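Local coordinates for protein Ta0487 (Thermoplasma acidophilum, PDB 3KBQ), which is of unknown function but belongs to the CinA family, this portion being its probable molybdopterin-binding domain, at residues F27-Y37 / M157-I168. Residues are numbered along the deposited sequence; the frame is centred on the assembly and turned at random.
Sequences FIGNFLTYHGY and MEALLKAMEKDI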
# COMPACT_ATOMS: atom_id res chain seq x y z
N PHE B 27 -10.26 -6.46 -3.27
CA PHE B 27 -11.07 -7.61 -2.87
C PHE B 27 -10.90 -7.91 -1.36
O PHE B 27 -11.88 -8.12 -0.65
CB PHE B 27 -10.72 -8.85 -3.70
CG PHE B 27 -11.50 -10.09 -3.30
CD1 PHE B 27 -12.63 -10.47 -4.00
CD2 PHE B 27 -11.10 -10.89 -2.23
CE1 PHE B 27 -13.36 -11.62 -3.63
CE2 PHE B 27 -11.83 -12.03 -1.87
CZ PHE B 27 -12.96 -12.37 -2.57
N ILE B 28 -9.66 -7.86 -0.87
CA ILE B 28 -9.41 -8.14 0.56
C ILE B 28 -10.02 -7.02 1.43
O ILE B 28 -10.68 -7.29 2.44
CB ILE B 28 -7.88 -8.32 0.84
CG1 ILE B 28 -7.32 -9.58 0.11
CG2 ILE B 28 -7.58 -8.35 2.40
CD1 ILE B 28 -5.73 -9.60 -0.01
N GLY B 29 -9.82 -5.77 1.02
CA GLY B 29 -10.40 -4.64 1.74
C GLY B 29 -11.91 -4.75 1.86
O GLY B 29 -12.47 -4.52 2.93
N ASN B 30 -12.55 -5.12 0.75
CA ASN B 30 -13.99 -5.26 0.73
C ASN B 30 -14.45 -6.46 1.58
O ASN B 30 -15.42 -6.34 2.34
CB ASN B 30 -14.52 -5.38 -0.71
CG ASN B 30 -16.05 -5.49 -0.76
OD1 ASN B 30 -16.77 -4.57 -0.38
ND2 ASN B 30 -16.53 -6.62 -1.20
N PHE B 31 -13.74 -7.58 1.48
CA PHE B 31 -14.04 -8.80 2.25
C PHE B 31 -13.98 -8.49 3.74
O PHE B 31 -14.89 -8.84 4.47
CB PHE B 31 -13.09 -9.94 1.87
CG PHE B 31 -13.32 -11.24 2.64
CD1 PHE B 31 -14.17 -12.22 2.13
CD2 PHE B 31 -12.65 -11.50 3.83
CE1 PHE B 31 -14.38 -13.44 2.84
CE2 PHE B 31 -12.86 -12.72 4.54
CZ PHE B 31 -13.73 -13.67 4.02
N LEU B 32 -12.91 -7.80 4.17
CA LEU B 32 -12.72 -7.50 5.60
C LEU B 32 -13.76 -6.50 6.10
O LEU B 32 -14.34 -6.69 7.18
CB LEU B 32 -11.32 -6.96 5.87
CG LEU B 32 -10.20 -7.96 5.52
CD1 LEU B 32 -8.86 -7.29 5.57
CD2 LEU B 32 -10.33 -9.12 6.51
N THR B 33 -13.98 -5.44 5.32
CA THR B 33 -15.05 -4.46 5.58
C THR B 33 -16.41 -5.12 5.73
O THR B 33 -17.19 -4.81 6.68
CB THR B 33 -15.13 -3.36 4.47
OG1 THR B 33 -13.88 -2.70 4.40
CG2 THR B 33 -16.23 -2.26 4.79
N TYR B 34 -16.70 -6.02 4.80
CA TYR B 34 -17.94 -6.76 4.81
C TYR B 34 -18.09 -7.53 6.12
O TYR B 34 -19.21 -7.64 6.63
CB TYR B 34 -17.99 -7.76 3.65
CG TYR B 34 -19.33 -8.49 3.48
CD1 TYR B 34 -20.42 -7.89 2.81
CD2 TYR B 34 -19.51 -9.78 3.99
CE1 TYR B 34 -21.65 -8.57 2.65
CE2 TYR B 34 -20.76 -10.46 3.88
CZ TYR B 34 -21.80 -9.86 3.19
OH TYR B 34 -22.97 -10.56 3.05
N HIS B 35 -16.98 -8.03 6.69
CA HIS B 35 -17.11 -8.79 7.96
C HIS B 35 -16.92 -7.93 9.20
O HIS B 35 -16.71 -8.44 10.28
CB HIS B 35 -16.18 -9.99 7.98
CG HIS B 35 -16.60 -11.05 7.03
ND1 HIS B 35 -16.09 -11.15 5.75
CD2 HIS B 35 -17.49 -12.06 7.16
CE1 HIS B 35 -16.64 -12.18 5.14
NE2 HIS B 35 -17.50 -12.75 5.97
N GLY B 36 -17.01 -6.61 9.04
CA GLY B 36 -17.08 -5.73 10.20
C GLY B 36 -15.72 -5.22 10.68
O GLY B 36 -15.66 -4.50 11.69
N TYR B 37 -14.64 -5.50 9.94
CA TYR B 37 -13.35 -4.91 10.31
C TYR B 37 -13.16 -3.50 9.83
O TYR B 37 -13.69 -3.10 8.78
CB TYR B 37 -12.19 -5.73 9.75
CG TYR B 37 -12.04 -7.04 10.41
CD1 TYR B 37 -11.15 -7.19 11.47
CD2 TYR B 37 -12.79 -8.16 9.99
CE1 TYR B 37 -11.01 -8.36 12.07
CE2 TYR B 37 -12.65 -9.36 10.62
CZ TYR B 37 -11.75 -9.45 11.66
OH TYR B 37 -11.55 -10.61 12.32
N MET B 157 -6.32 -16.53 -4.45
CA MET B 157 -6.34 -15.69 -3.26
C MET B 157 -7.79 -15.71 -2.76
O MET B 157 -8.04 -16.01 -1.58
CB MET B 157 -5.84 -14.26 -3.57
CG MET B 157 -5.92 -13.21 -2.39
SD MET B 157 -7.61 -12.62 -2.02
CE MET B 157 -7.88 -11.67 -3.53
N GLU B 158 -8.74 -15.49 -3.69
CA GLU B 158 -10.16 -15.34 -3.35
C GLU B 158 -10.77 -16.66 -2.85
O GLU B 158 -11.50 -16.66 -1.86
CB GLU B 158 -10.96 -14.76 -4.50
CG GLU B 158 -10.39 -13.39 -4.94
CD GLU B 158 -11.03 -12.80 -6.21
OE1 GLU B 158 -11.99 -13.38 -6.73
OE2 GLU B 158 -10.59 -11.72 -6.66
N ALA B 159 -10.37 -17.77 -3.48
CA ALA B 159 -10.81 -19.08 -3.05
C ALA B 159 -10.36 -19.36 -1.61
O ALA B 159 -11.16 -19.76 -0.78
CB ALA B 159 -10.31 -20.17 -3.98
N LEU B 160 -9.10 -19.13 -1.31
CA LEU B 160 -8.57 -19.42 0.03
C LEU B 160 -9.13 -18.46 1.12
O LEU B 160 -9.43 -18.87 2.25
CB LEU B 160 -7.05 -19.34 -0.00
CG LEU B 160 -6.25 -20.53 -0.57
CD1 LEU B 160 -4.93 -20.04 -1.05
CD2 LEU B 160 -5.96 -21.53 0.48
N LEU B 161 -9.28 -17.19 0.76
CA LEU B 161 -9.83 -16.23 1.70
C LEU B 161 -11.24 -16.63 2.10
O LEU B 161 -11.59 -16.63 3.31
CB LEU B 161 -9.74 -14.79 1.14
CG LEU B 161 -10.07 -13.68 2.13
CD1 LEU B 161 -9.22 -13.83 3.38
CD2 LEU B 161 -9.85 -12.27 1.46
N LYS B 162 -12.04 -17.01 1.10
CA LYS B 162 -13.38 -17.55 1.35
C LYS B 162 -13.43 -18.83 2.19
O LYS B 162 -14.26 -18.94 3.08
CB LYS B 162 -14.20 -17.63 0.04
CG LYS B 162 -14.79 -16.24 -0.27
CD LYS B 162 -15.51 -16.09 -1.61
CE LYS B 162 -14.54 -15.67 -2.71
NZ LYS B 162 -13.93 -16.88 -3.32
N ALA B 163 -12.51 -19.75 1.97
CA ALA B 163 -12.35 -20.95 2.80
C ALA B 163 -11.94 -20.66 4.27
O ALA B 163 -12.14 -21.50 5.15
CB ALA B 163 -11.36 -21.90 2.16
N MET B 164 -11.33 -19.49 4.50
CA MET B 164 -10.87 -19.05 5.83
C MET B 164 -11.90 -18.20 6.58
O MET B 164 -11.61 -17.68 7.66
CB MET B 164 -9.60 -18.19 5.69
CG MET B 164 -8.31 -18.96 5.38
SD MET B 164 -8.18 -20.40 6.49
CE MET B 164 -8.05 -19.54 8.05
N GLU B 165 -13.11 -18.05 6.02
CA GLU B 165 -14.04 -17.04 6.52
C GLU B 165 -14.47 -17.30 7.96
O GLU B 165 -14.75 -16.37 8.72
CB GLU B 165 -15.26 -16.93 5.62
CG GLU B 165 -16.26 -15.87 6.03
CD GLU B 165 -17.39 -15.76 5.02
OE1 GLU B 165 -17.19 -16.18 3.86
OE2 GLU B 165 -18.47 -15.25 5.38
N LYS B 166 -14.51 -18.57 8.34
CA LYS B 166 -14.83 -18.95 9.71
C LYS B 166 -13.73 -18.59 10.72
O LYS B 166 -14.03 -18.37 11.88
CB LYS B 166 -15.24 -20.41 9.79
CG LYS B 166 -16.62 -20.62 9.18
CD LYS B 166 -16.77 -22.00 8.57
CE LYS B 166 -18.13 -22.14 7.88
NZ LYS B 166 -18.58 -23.57 7.87
N ASP B 167 -12.49 -18.49 10.25
CA ASP B 167 -11.39 -17.95 11.08
C ASP B 167 -11.44 -16.44 11.27
O ASP B 167 -10.78 -15.88 12.16
CB ASP B 167 -10.03 -18.30 10.48
CG ASP B 167 -9.42 -19.54 11.12
OD1 ASP B 167 -8.79 -19.41 12.21
OD2 ASP B 167 -9.57 -20.63 10.53
N ILE B 168 -12.22 -15.78 10.42
CA ILE B 168 -12.22 -14.33 10.31
C ILE B 168 -13.40 -13.69 11.07
O ILE B 168 -13.35 -12.52 11.44
CB ILE B 168 -12.15 -13.95 8.80
CG1 ILE B 168 -10.74 -14.26 8.27
CG2 ILE B 168 -12.58 -12.51 8.52
CD1 ILE B 168 -9.61 -14.09 9.31
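Phe31 and Leu161 form the apolar centre where two nearly parallel helices meet: CG of Leu161 lies over one face of the Phe31 ring, 3.9 Å from its centroid, while CE1 of His35 covers the opposite face near the rim. A second phenylalanine one turn earlier repeats the theme. With CG trans to the backbone N (chi1 178°), the Phe27 ring reaches across to the other helix and settles as a knob among Met157, Glu158, Leu161 and Lys162. The aliphatic CG of Glu158 stands almost exactly above the ring centre, 3.5 Å from the centroid, in a CH-pi contact, and the Glu158 carboxylate stacks nearly flat on the same ring, the two planes 6° apart. CE of Met157 packs against CD2 of Phe27 at 3.6 Å, and its SD stands oblique to the ring, 4.9 Å from the centroid, in a Met-aromatic contact; CE of Lys162 meets the ring edge at CZ. Losing the Phe27 ring to an alanine would probably open a gap between the helices and leave the Glu158 and Met157 side chains free to turn.

Beneath this layer Ile28 packs its CG1 against SD of Met157 and continues onto Val67 of the sheet, where Leu150 receives Leu161. At the polar edge, His35 bridges its own helix end to the other segment: ND1 donates to Phe31 O at 2.9 Å, and NE2 donates to Glu165 OE2 at 2.7 Å, from above the carboxylate plane. This two-ended grip fixes the imidazole's rotation. Beyond the Schellman turn at Gly36, Tyr37 OH donates to Ile168 O at 2.8 Å. Neighbouring helices, running within 16° of parallel over residues 27-34 and 157-163 and seated on parallel strands 5-11, 65-69 and 145-150, are characteristic of the three-layer alpha/beta fold of MoCF-type domains.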